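Local coordinates for BauA (PDB 6HCP), which serves as the outer-membrane receptor for ferric preacinetobactin and probably carries this iron-loaded siderophore through a TonB-dependent beta-barrel, at residues A[584-589]-A[599-604]; A[603-608]-A[631-636]; A[644-649]-A[680-685]. One frame throughout, in Å; residues are numbered along the deposited sequence.

How the contacts relate
All three contacts lie toward the extracellular end of the barrel wall. Contacts 1 and 2 each join neighbouring antiparallel strands and share Ala603 and Val604 of strand 599-618, which runs from one hairpin into the next; Leu584 N and Lys606 O tie them together. Contact 1 is only partly buried and rests on two straight backbone bonds with apolar side chains beside them. Contact 2 is more deeply buried, and there a serine hydroxyl and waters do much of the bonding. Contact 3, also buried, holds no strand pair: arginine and valine side chains from the wall meet a long loop. Gln636 joins contacts 2 and 3 through its bonds to Val646 and Arg649.

Contact 1: residues A[584-589]-A[599-604]; sequences LDPELT and HTAVAV
Pro586 lays its ring against Val604, CG lying 3.8 Å from Val604 CG2, the two side chains lying alongside but pointing opposite ways. The same CG also approaches the Thr600 methyl CG2, while Pro586 CB meets Ala601 CB at 4.0 Å. Proline has no N-H to offer, yet its carbonyl is well used: Ala601 N donates to Pro586 O over 2.9 Å, almost straight at the hydrogen (171°), although the donor stands above the carbonyl plane. A second bond, equally straight, runs from Leu588 N to His599 O at 2.9 Å. Between these bonds Glu587 and Thr600 face each other as an antiparallel non-hydrogen-bonded pair. This is the extracellular end of the hairpin made by strands 575-590 and 599-618 in the beta-barrel of a TonB-dependent receptor. Leu588 turns CG beside its own backbone N (chi1 -56°), which brings that carbon to 4.1 Å from Ala601 CA; beyond it, CD2 meets the Ala601 methyl. Past Ala601 the chain bulges away through Ala603 and comes back at Val604, whose CG2 also touches Leu584 CD2 at 4.1 Å, the two side chains crossing at about a right angle. The His599 imidazole leads away from strand 575-590, and its ND1 is hydrogen-bonded to Ala640 O.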
loop_
_atom_site.group_PDB
_atom_site.type_symbol
_atom_site.label_atom_id
_atom_site.label_comp_id
_atom_site.label_asym_id
_atom_site.label_seq_id
_atom_site.Cartn_x
_atom_site.Cartn_y
_atom_site.Cartn_z
ATOM N N LEU A 584 17.995 -5.446 -27.426
ATOM C CA LEU A 584 19.314 -6.053 -27.356
ATOM C C LEU A 584 19.212 -7.511 -27.798
ATOM O O LEU A 584 18.318 -8.241 -27.342
ATOM C CB LEU A 584 19.796 -5.947 -25.909
ATOM C CG LEU A 584 21.097 -6.665 -25.580
ATOM C CD1 LEU A 584 22.269 -5.914 -26.185
ATOM C CD2 LEU A 584 21.261 -6.791 -24.079
ATOM N N ASP A 585 20.171 -7.924 -28.631
ATOM C CA ASP A 585 20.317 -9.301 -29.041
ATOM C C ASP A 585 21.694 -9.781 -28.595
ATOM O O ASP A 585 22.685 -9.572 -29.298
ATOM C CB ASP A 585 20.135 -9.429 -30.557
ATOM C CG ASP A 585 20.348 -10.836 -31.068
ATOM O OD1 ASP A 585 19.983 -11.754 -30.318
ATOM O OD2 ASP A 585 21.063 -10.983 -32.094
ATOM N N PRO A 586 21.808 -10.345 -27.369
ATOM C CA PRO A 586 23.087 -10.771 -26.815
ATOM C C PRO A 586 23.284 -12.266 -27.079
ATOM O O PRO A 586 22.600 -13.094 -26.464
ATOM C CB PRO A 586 22.915 -10.460 -25.321
ATOM C CG PRO A 586 21.435 -10.658 -25.065
ATOM C CD PRO A 586 20.715 -10.533 -26.395
ATOM N N GLU A 587 24.038 -12.580 -28.137
ATOM C CA GLU A 587 24.096 -13.952 -28.650
ATOM C C GLU A 587 25.452 -14.582 -28.324
ATOM O O GLU A 587 26.501 -13.987 -28.547
ATOM C CB GLU A 587 23.833 -13.988 -30.157
ATOM C CG GLU A 587 23.938 -15.409 -30.715
ATOM C CD GLU A 587 23.560 -15.576 -32.184
ATOM O OE1 GLU A 587 22.855 -14.735 -32.682
ATOM O OE2 GLU A 587 23.987 -16.549 -32.810
ATOM N N LEU A 588 25.416 -15.832 -27.860
ATOM C CA LEU A 588 26.612 -16.627 -27.658
ATOM C C LEU A 588 26.953 -17.286 -29.004
ATOM O O LEU A 588 26.306 -18.240 -29.384
ATOM C CB LEU A 588 26.370 -17.679 -26.580
ATOM C CG LEU A 588 25.887 -17.143 -25.229
ATOM C CD1 LEU A 588 25.731 -18.291 -24.246
ATOM C CD2 LEU A 588 26.881 -16.120 -24.692
ATOM N N THR A 589 27.809 -16.628 -29.787
ATOM C CA THR A 589 28.028 -17.046 -31.183
ATOM C C THR A 589 29.005 -18.222 -31.250
ATOM O O THR A 589 28.846 -19.094 -32.107
ATOM C CB THR A 589 28.515 -15.887 -32.056
ATOM O OG1 THR A 589 29.658 -15.327 -31.412
ATOM C CG2 THR A 589 27.429 -14.864 -32.278
ATOM N N HIS A 599 22.726 -19.490 -28.661
ATOM C CA HIS A 599 21.875 -19.240 -27.473
ATOM C C HIS A 599 21.964 -17.760 -27.072
ATOM O O HIS A 599 22.837 -17.008 -27.531
ATOM C CB HIS A 599 22.284 -20.158 -26.321
ATOM C CG HIS A 599 21.936 -21.593 -26.532
ATOM N ND1 HIS A 599 22.145 -22.548 -25.562
ATOM C CD2 HIS A 599 21.421 -22.242 -27.604
ATOM C CE1 HIS A 599 21.765 -23.733 -26.021
ATOM N NE2 HIS A 599 21.335 -23.571 -27.276
ATOM N N THR A 600 21.031 -17.346 -26.221
ATOM C CA THR A 600 21.000 -15.988 -25.688
ATOM C C THR A 600 21.838 -15.962 -24.407
ATOM O O THR A 600 21.798 -16.888 -23.610
ATOM C CB THR A 600 19.560 -15.545 -25.419
ATOM O OG1 THR A 600 18.867 -15.555 -26.662
ATOM C CG2 THR A 600 19.450 -14.181 -24.781
ATOM N N ALA A 601 22.627 -14.904 -24.232
ATOM C CA ALA A 601 23.442 -14.730 -23.039
ATOM C C ALA A 601 22.541 -14.658 -21.805
ATOM O O ALA A 601 21.381 -14.213 -21.897
ATOM C CB ALA A 601 24.285 -13.485 -23.149
ATOM N N VAL A 602 23.110 -15.051 -20.660
ATOM C CA VAL A 602 22.365 -15.059 -19.400
ATOM C C VAL A 602 22.169 -13.625 -18.890
ATOM O O VAL A 602 22.854 -12.684 -19.298
ATOM C CB VAL A 602 23.057 -15.928 -18.335
ATOM C CG1 VAL A 602 23.147 -17.392 -18.754
ATOM C CG2 VAL A 602 24.421 -15.368 -17.969
ATOM N N ALA A 603 21.171 -13.483 -18.011
ATOM C CA ALA A 603 21.042 -12.412 -17.011
ATOM C C ALA A 603 20.323 -11.190 -17.584
ATOM O O ALA A 603 19.602 -10.512 -16.841
ATOM C CB ALA A 603 22.381 -12.046 -16.408
ATOM N N VAL A 604 20.643 -10.808 -18.821
ATOM C CA VAL A 604 20.196 -9.543 -19.375
ATOM C C VAL A 604 18.892 -9.742 -20.139
ATOM O O VAL A 604 18.711 -10.742 -20.819
ATOM C CB VAL A 604 21.266 -8.886 -20.263
ATOM C CG1 VAL A 604 22.438 -8.424 -19.418
ATOM C CG2 VAL A 604 21.699 -9.800 -21.396
#

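Contact 2: residues A[603-608]-A[631-636]; sequences AVPKNQ and NAVSKQ. With C8E ((hydroxyethyloxy)tri(ethyloxy)octane), chain B.
Ser634 and Asn607 supply the direct hydrogen bonds. Ser634 N donates to Asn607 O over 3.1 Å, in the carbonyl plane. The return bond comes to the hydroxyl: Asn607 N reaches Ser634 OG at 2.9 Å, bent to 143°; chi1 of 57° sets OG between the serine's own N and carbonyl carbon, within reach of that N-H. Ser634 O is taken instead by Gln636 NE2 (2.9 Å), with Ser634 O lying in the amide plane of Gln636. Two waters add to the polar network. One accepts from Lys606 N, donates to Lys635 O and is hydrogen-bonded to Ser634 OG at 2.6 Å; the other donates to both Ala603 O and Gln636 OE1. Regular pairing begins at Gln608 and Val633, an antiparallel non-hydrogen-bonded pair, so the contact marks an interruption in the pairing of barrel strands 599-618 and 622-637 near the extracellular side, with Ala603 and Tyr637 bonded again beyond it. Apolar packing lies next to this pair. Pro605 CB rests 3.9 Å from Val633 CB, and Gln608 runs side by side with Val633, CG to CG1 at 3.7 Å. Tyr92, from the plug domain, covers Pro605, Gln608 and Gln636. The detergent C8E follows Asn607, Ser634 and Lys635, its ether O15 lying 3.6 Å from Ser634 CB.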
loop_
_atom_site.group_PDB
_atom_site.type_symbol
_atom_site.label_atom_id
_atom_site.label_comp_id
_atom_site.label_asym_id
_atom_site.label_seq_id
_atom_site.Cartn_x
_atom_site.Cartn_y
_atom_site.Cartn_z
ATOM N N ALA A 603 21.171 -13.483 -18.011
ATOM C CA ALA A 603 21.042 -12.412 -17.011
ATOM C C ALA A 603 20.323 -11.190 -17.584
ATOM O O ALA A 603 19.602 -10.512 -16.841
ATOM C CB ALA A 603 22.381 -12.046 -16.408
ATOM N N VAL A 604 20.643 -10.808 -18.821
ATOM C CA VAL A 604 20.196 -9.543 -19.375
ATOM C C VAL A 604 18.892 -9.742 -20.139
ATOM O O VAL A 604 18.711 -10.742 -20.819
ATOM C CB VAL A 604 21.266 -8.886 -20.263
ATOM C CG1 VAL A 604 22.438 -8.424 -19.418
ATOM C CG2 VAL A 604 21.699 -9.800 -21.396
ATOM N N PRO A 605 17.981 -8.750 -20.098
ATOM C CA PRO A 605 16.755 -8.795 -20.889
ATOM C C PRO A 605 17.037 -8.324 -22.315
ATOM O O PRO A 605 17.918 -7.483 -22.524
ATOM C CB PRO A 605 15.836 -7.792 -20.176
ATOM C CG PRO A 605 16.780 -6.796 -19.574
ATOM C CD PRO A 605 18.017 -7.588 -19.194
ATOM N N LYS A 606 16.222 -8.782 -23.269
ATOM C CA LYS A 606 16.349 -8.313 -24.645
ATOM C C LYS A 606 15.621 -6.982 -24.854
ATOM O O LYS A 606 16.038 -6.190 -25.671
ATOM C CB LYS A 606 15.825 -9.362 -25.622
ATOM C CG LYS A 606 16.726 -10.585 -25.698
ATOM C CD LYS A 606 16.232 -11.635 -26.665
ATOM C CE LYS A 606 16.617 -11.368 -28.094
ATOM N NZ LYS A 606 16.631 -12.646 -28.844
ATOM N N ASN A 607 14.591 -6.718 -24.058
ATOM C CA ASN A 607 13.797 -5.485 -24.228
ATOM C C ASN A 607 13.794 -4.714 -22.906
ATOM O O ASN A 607 13.459 -5.284 -21.890
ATOM C CB ASN A 607 12.359 -5.781 -24.665
ATOM C CG ASN A 607 12.276 -6.638 -25.922
ATOM O OD1 ASN A 607 13.094 -6.506 -26.809
ATOM N ND2 ASN A 607 11.171 -7.329 -26.110
ATOM N N GLN A 608 13.957 -3.388 -22.987
ATOM C CA GLN A 608 13.758 -2.502 -21.841
ATOM C C GLN A 608 13.015 -1.253 -22.295
ATOM O O GLN A 608 13.264 -0.716 -23.377
ATOM C CB GLN A 608 15.077 -2.059 -21.216
ATOM C CG GLN A 608 15.905 -3.172 -20.609
ATOM C CD GLN A 608 16.933 -2.588 -19.664
ATOM O OE1 GLN A 608 16.702 -1.563 -19.043
ATOM N NE2 GLN A 608 18.153 -3.067 -19.763
ATOM N N ASN A 631 9.617 1.040 -15.226
ATOM C CA ASN A 631 10.779 0.271 -15.630
ATOM C C ASN A 631 10.272 -1.119 -16.026
ATOM O O ASN A 631 9.862 -1.870 -15.178
ATOM C CB ASN A 631 11.812 0.260 -14.498
ATOM C CG ASN A 631 12.916 -0.774 -14.653
ATOM O OD1 ASN A 631 13.127 -1.314 -15.730
ATOM N ND2 ASN A 631 13.581 -1.118 -13.557
ATOM N N ALA A 632 10.192 -1.378 -17.332
ATOM C CA ALA A 632 9.645 -2.602 -17.877
ATOM C C ALA A 632 10.732 -3.350 -18.644
ATOM O O ALA A 632 11.325 -2.805 -19.579
ATOM C CB ALA A 632 8.479 -2.294 -18.789
ATOM N N VAL A 633 10.941 -4.612 -18.279
ATOM C CA VAL A 633 11.889 -5.459 -19.001
ATOM C C VAL A 633 11.238 -6.801 -19.337
ATOM O O VAL A 633 10.324 -7.244 -18.662
ATOM C CB VAL A 633 13.202 -5.650 -18.224
ATOM C CG1 VAL A 633 13.791 -4.319 -17.798
ATOM C CG2 VAL A 633 13.046 -6.570 -17.026
ATOM N N SER A 634 11.826 -7.472 -20.334
ATOM C CA SER A 634 11.417 -8.789 -20.781
ATOM C C SER A 634 12.234 -9.863 -20.051
ATOM O O SER A 634 13.000 -9.580 -19.137
ATOM C CB SER A 634 11.541 -8.901 -22.271
ATOM O OG SER A 634 12.861 -8.616 -22.690
ATOM N N LYS A 635 12.027 -11.123 -20.438
ATOM C CA LYS A 635 12.565 -12.247 -19.691
ATOM C C LYS A 635 14.098 -12.276 -19.770
ATOM O O LYS A 635 14.694 -11.726 -20.704
ATOM C CB LYS A 635 11.957 -13.538 -20.233
ATOM C CG LYS A 635 12.362 -13.933 -21.645
ATOM C CD LYS A 635 11.891 -15.357 -21.929
ATOM C CE LYS A 635 12.331 -15.899 -23.263
ATOM N NZ LYS A 635 12.044 -17.350 -23.345
ATOM N N GLN A 636 14.715 -12.993 -18.827
ATOM C CA GLN A 636 16.164 -13.228 -18.846
ATOM C C GLN A 636 16.421 -14.723 -18.661
ATOM O O GLN A 636 15.801 -15.382 -17.823
ATOM C CB GLN A 636 16.874 -12.441 -17.742
ATOM C CG GLN A 636 16.354 -11.016 -17.556
ATOM C CD GLN A 636 15.422 -10.880 -16.376
ATOM O OE1 GLN A 636 15.812 -11.149 -15.252
ATOM N NE2 GLN A 636 14.178 -10.507 -16.643
HETATM C C1 C8E B . 14.347 1.845 -30.780
HETATM C C2 C8E B . 13.075 1.123 -30.418
HETATM C C3 C8E B . 13.324 -0.015 -29.433
HETATM C C4 C8E B . 11.995 -0.666 -29.049
HETATM C C5 C8E B . 12.147 -1.698 -27.936
HETATM C C6 C8E B . 10.830 -1.924 -27.196
HETATM C C7 C8E B . 11.054 -2.709 -25.909
HETATM C C8 C8E B . 9.899 -2.572 -24.904
HETATM O O9 C8E B . 9.728 -3.758 -24.137
HETATM C C10 C8E B . 9.490 -3.615 -22.730
HETATM C C11 C8E B . 9.370 -4.964 -22.038
HETATM O O12 C8E B . 8.025 -5.416 -21.866
HETATM C C13 C8E B . 7.782 -6.697 -22.520
HETATM C C14 C8E B . 7.511 -7.860 -21.537
HETATM O O15 C8E B . 7.998 -9.180 -21.935
HETATM C C16 C8E B . 8.046 -10.144 -20.830
HETATM C C17 C8E B . 8.649 -11.550 -21.145
HETATM O O18 C8E B . 8.358 -12.405 -19.991
HETATM O O HOH W 1 18.408 -10.903 -14.502
HETATM O O HOH W 2 14.146 -10.891 -23.090
#

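Contact 3: residues A[644-649]-A[680-685]; sequences LSVPGR and AYWAQP. With C8E ((hydroxyethyloxy)tri(ethyloxy)octane), chain B; EDO (1,2-ethanediol), chain X.
Val646 and Trp682 bring their backbones closest, yet their CA atoms remain 6.6 Å apart, and side chains span the gap in place of strand pairing. Val646 sets CG1 against Trp682 CB at 3.7 Å, the two side chains crossing at about a right angle, and Val646 CG2 comes within 3.5 Å of Trp682 O. The larger share falls to Arg649, where chi2 of -77° brings CD over a face of Tyr681. Its CD sits 4.0 Å from the ring centroid, only 16° off the normal, a CH-pi contact. Tyr681 CD2 in turn lies over one face of the guanidinium, 3.3 Å from Arg649 NE, the two planes 23° apart. In this way strand 645-662 of the barrel wall is joined to the long extracellular loop between the last two barrel strands, which carries a small antiparallel sheet of its own, 682-683 with 691-692. Two bonds hold the guanidinium in place: NH1 donates to Gln636 OE1 and NH2 bonds Tyr92 OH of the plug. Ala683 CB lies 4.0 Å from Arg649 NH1, while the Trp682 indole bonds Pro267 O through NE1. At the detergent, Gly648 N donates to C8E O18 over 3.1 Å, nearly straight.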
loop_
_atom_site.group_PDB
_atom_site.type_symbol
_atom_site.label_atom_id
_atom_site.label_comp_id
_atom_site.label_asym_id
_atom_site.label_seq_id
_atom_site.Cartn_x
_atom_site.Cartn_y
_atom_site.Cartn_z
ATOM N N LEU A 644 16.622 -22.594 -18.434
ATOM C CA LEU A 644 16.035 -21.926 -17.279
ATOM C C LEU A 644 15.965 -20.435 -17.582
ATOM O O LEU A 644 16.927 -19.869 -18.085
ATOM C CB LEU A 644 16.863 -22.152 -16.022
ATOM C CG LEU A 644 16.907 -23.566 -15.446
ATOM C CD1 LEU A 644 17.900 -23.628 -14.297
ATOM C CD2 LEU A 644 15.536 -24.015 -14.989
ATOM N N SER A 645 14.826 -19.826 -17.228
ATOM C CA SER A 645 14.620 -18.395 -17.409
ATOM C C SER A 645 13.707 -17.857 -16.301
ATOM O O SER A 645 13.051 -18.622 -15.606
ATOM C CB SER A 645 14.043 -18.106 -18.751
ATOM O OG SER A 645 12.753 -18.666 -18.865
ATOM N N VAL A 646 13.722 -16.528 -16.160
ATOM C CA VAL A 646 12.778 -15.816 -15.328
ATOM C C VAL A 646 12.063 -14.804 -16.201
ATOM O O VAL A 646 12.620 -14.267 -17.149
ATOM C CB VAL A 646 13.458 -15.130 -14.136
ATOM C CG1 VAL A 646 14.058 -16.145 -13.205
ATOM C CG2 VAL A 646 14.506 -14.115 -14.586
ATOM N N PRO A 647 10.795 -14.493 -15.876
ATOM C CA PRO A 647 9.995 -13.620 -16.719
ATOM C C PRO A 647 10.447 -12.155 -16.600
ATOM O O PRO A 647 11.119 -11.773 -15.637
ATOM C CB PRO A 647 8.558 -13.796 -16.185
ATOM C CG PRO A 647 8.735 -14.330 -14.796
ATOM C CD PRO A 647 10.000 -15.172 -14.836
ATOM N N GLY A 648 9.960 -11.339 -17.522
ATOM C CA GLY A 648 10.051 -9.895 -17.369
ATOM C C GLY A 648 9.315 -9.423 -16.123
ATOM O O GLY A 648 8.574 -10.175 -15.490
ATOM N N ARG A 649 9.587 -8.189 -15.714
ATOM C CA ARG A 649 8.776 -7.531 -14.697
ATOM C C ARG A 649 8.729 -6.035 -15.000
ATOM O O ARG A 649 9.565 -5.489 -15.741
ATOM C CB ARG A 649 9.273 -7.841 -13.282
ATOM C CG ARG A 649 10.348 -6.914 -12.739
ATOM C CD ARG A 649 11.748 -7.153 -13.286
ATOM N NE ARG A 649 12.151 -8.551 -13.228
ATOM C CZ ARG A 649 13.365 -9.007 -13.555
ATOM N NH1 ARG A 649 13.557 -10.321 -13.604
ATOM N NH2 ARG A 649 14.366 -8.148 -13.782
ATOM N N ALA A 680 7.422 -9.085 -6.324
ATOM C CA ALA A 680 8.431 -10.120 -6.049
ATOM C C ALA A 680 8.944 -10.669 -7.385
ATOM O O ALA A 680 8.160 -11.135 -8.207
ATOM C CB ALA A 680 7.832 -11.215 -5.204
ATOM N N TYR A 681 10.257 -10.598 -7.601
ATOM C CA TYR A 681 10.835 -11.168 -8.813
ATOM C C TYR A 681 12.236 -11.705 -8.536
ATOM O O TYR A 681 12.980 -11.173 -7.689
ATOM C CB TYR A 681 10.874 -10.122 -9.933
ATOM C CG TYR A 681 11.749 -8.926 -9.664
ATOM C CD1 TYR A 681 11.263 -7.834 -8.961
ATOM C CD2 TYR A 681 13.068 -8.874 -10.113
ATOM C CE1 TYR A 681 12.035 -6.702 -8.748
ATOM C CE2 TYR A 681 13.859 -7.758 -9.883
ATOM C CZ TYR A 681 13.333 -6.656 -9.226
ATOM O OH TYR A 681 14.108 -5.570 -8.944
ATOM N N TRP A 682 12.586 -12.753 -9.289
ATOM C CA TRP A 682 13.950 -13.281 -9.385
ATOM C C TRP A 682 14.687 -12.511 -10.482
ATOM O O TRP A 682 14.145 -12.306 -11.556
ATOM C CB TRP A 682 13.946 -14.768 -9.767
ATOM C CG TRP A 682 13.294 -15.714 -8.810
ATOM C CD1 TRP A 682 12.254 -16.559 -9.087
ATOM C CD2 TRP A 682 13.799 -16.101 -7.519
ATOM N NE1 TRP A 682 12.019 -17.369 -8.010
ATOM C CE2 TRP A 682 12.951 -17.119 -7.039
ATOM C CE3 TRP A 682 14.815 -15.613 -6.680
ATOM C CZ2 TRP A 682 13.186 -17.765 -5.829
ATOM C CZ3 TRP A 682 15.032 -16.235 -5.474
ATOM C CH2 TRP A 682 14.223 -17.294 -5.056
ATOM N N ALA A 683 15.981 -12.290 -10.260
ATOM C CA ALA A 683 16.894 -11.844 -11.331
ATOM C C ALA A 683 18.288 -12.368 -10.991
ATOM O O ALA A 683 18.515 -12.845 -9.881
ATOM C CB ALA A 683 16.878 -10.344 -11.438
ATOM N N GLN A 684 19.240 -12.221 -11.920
ATOM C CA GLN A 684 20.504 -12.908 -11.773
ATOM C C GLN A 684 21.532 -11.941 -11.217
ATOM O O GLN A 684 21.947 -11.007 -11.900
ATOM C CB GLN A 684 21.006 -13.499 -13.095
ATOM C CG GLN A 684 22.309 -14.290 -12.939
ATOM C CD GLN A 684 22.464 -15.397 -13.955
ATOM O OE1 GLN A 684 23.236 -15.277 -14.909
ATOM N NE2 GLN A 684 21.799 -16.527 -13.703
ATOM N N PRO A 685 22.093 -12.235 -10.030
ATOM C CA PRO A 685 23.206 -11.445 -9.494
ATOM C C PRO A 685 24.546 -11.996 -10.004
ATOM O O PRO A 685 24.581 -13.024 -10.703
ATOM C CB PRO A 685 23.033 -11.679 -7.991
ATOM C CG PRO A 685 22.610 -13.132 -7.920
ATOM C CD PRO A 685 21.752 -13.364 -9.156
HETATM C C1 C8E B . 14.347 1.845 -30.780
HETATM C C2 C8E B . 13.075 1.123 -30.418
HETATM C C3 C8E B . 13.324 -0.015 -29.433
HETATM C C4 C8E B . 11.995 -0.666 -29.049
HETATM C C5 C8E B . 12.147 -1.698 -27.936
HETATM C C6 C8E B . 10.830 -1.924 -27.196
HETATM C C7 C8E B . 11.054 -2.709 -25.909
HETATM C C8 C8E B . 9.899 -2.572 -24.904
HETATM O O9 C8E B . 9.728 -3.758 -24.137
HETATM C C10 C8E B . 9.490 -3.615 -22.730
HETATM C C11 C8E B . 9.370 -4.964 -22.038
HETATM O O12 C8E B . 8.025 -5.416 -21.866
HETATM C C13 C8E B . 7.782 -6.697 -22.520
HETATM C C14 C8E B . 7.511 -7.860 -21.537
HETATM O O15 C8E B . 7.998 -9.180 -21.935
HETATM C C16 C8E B . 8.046 -10.144 -20.830
HETATM C C17 C8E B . 8.649 -11.550 -21.145
HETATM O O18 C8E B . 8.358 -12.405 -19.991
HETATM C C1 EDO X . 11.698 -21.461 -17.092
HETATM O O1 EDO X . 12.774 -21.815 -16.221
HETATM C C2 EDO X . 11.752 -22.283 -18.367
HETATM O O2 EDO X . 12.282 -23.579 -18.055
#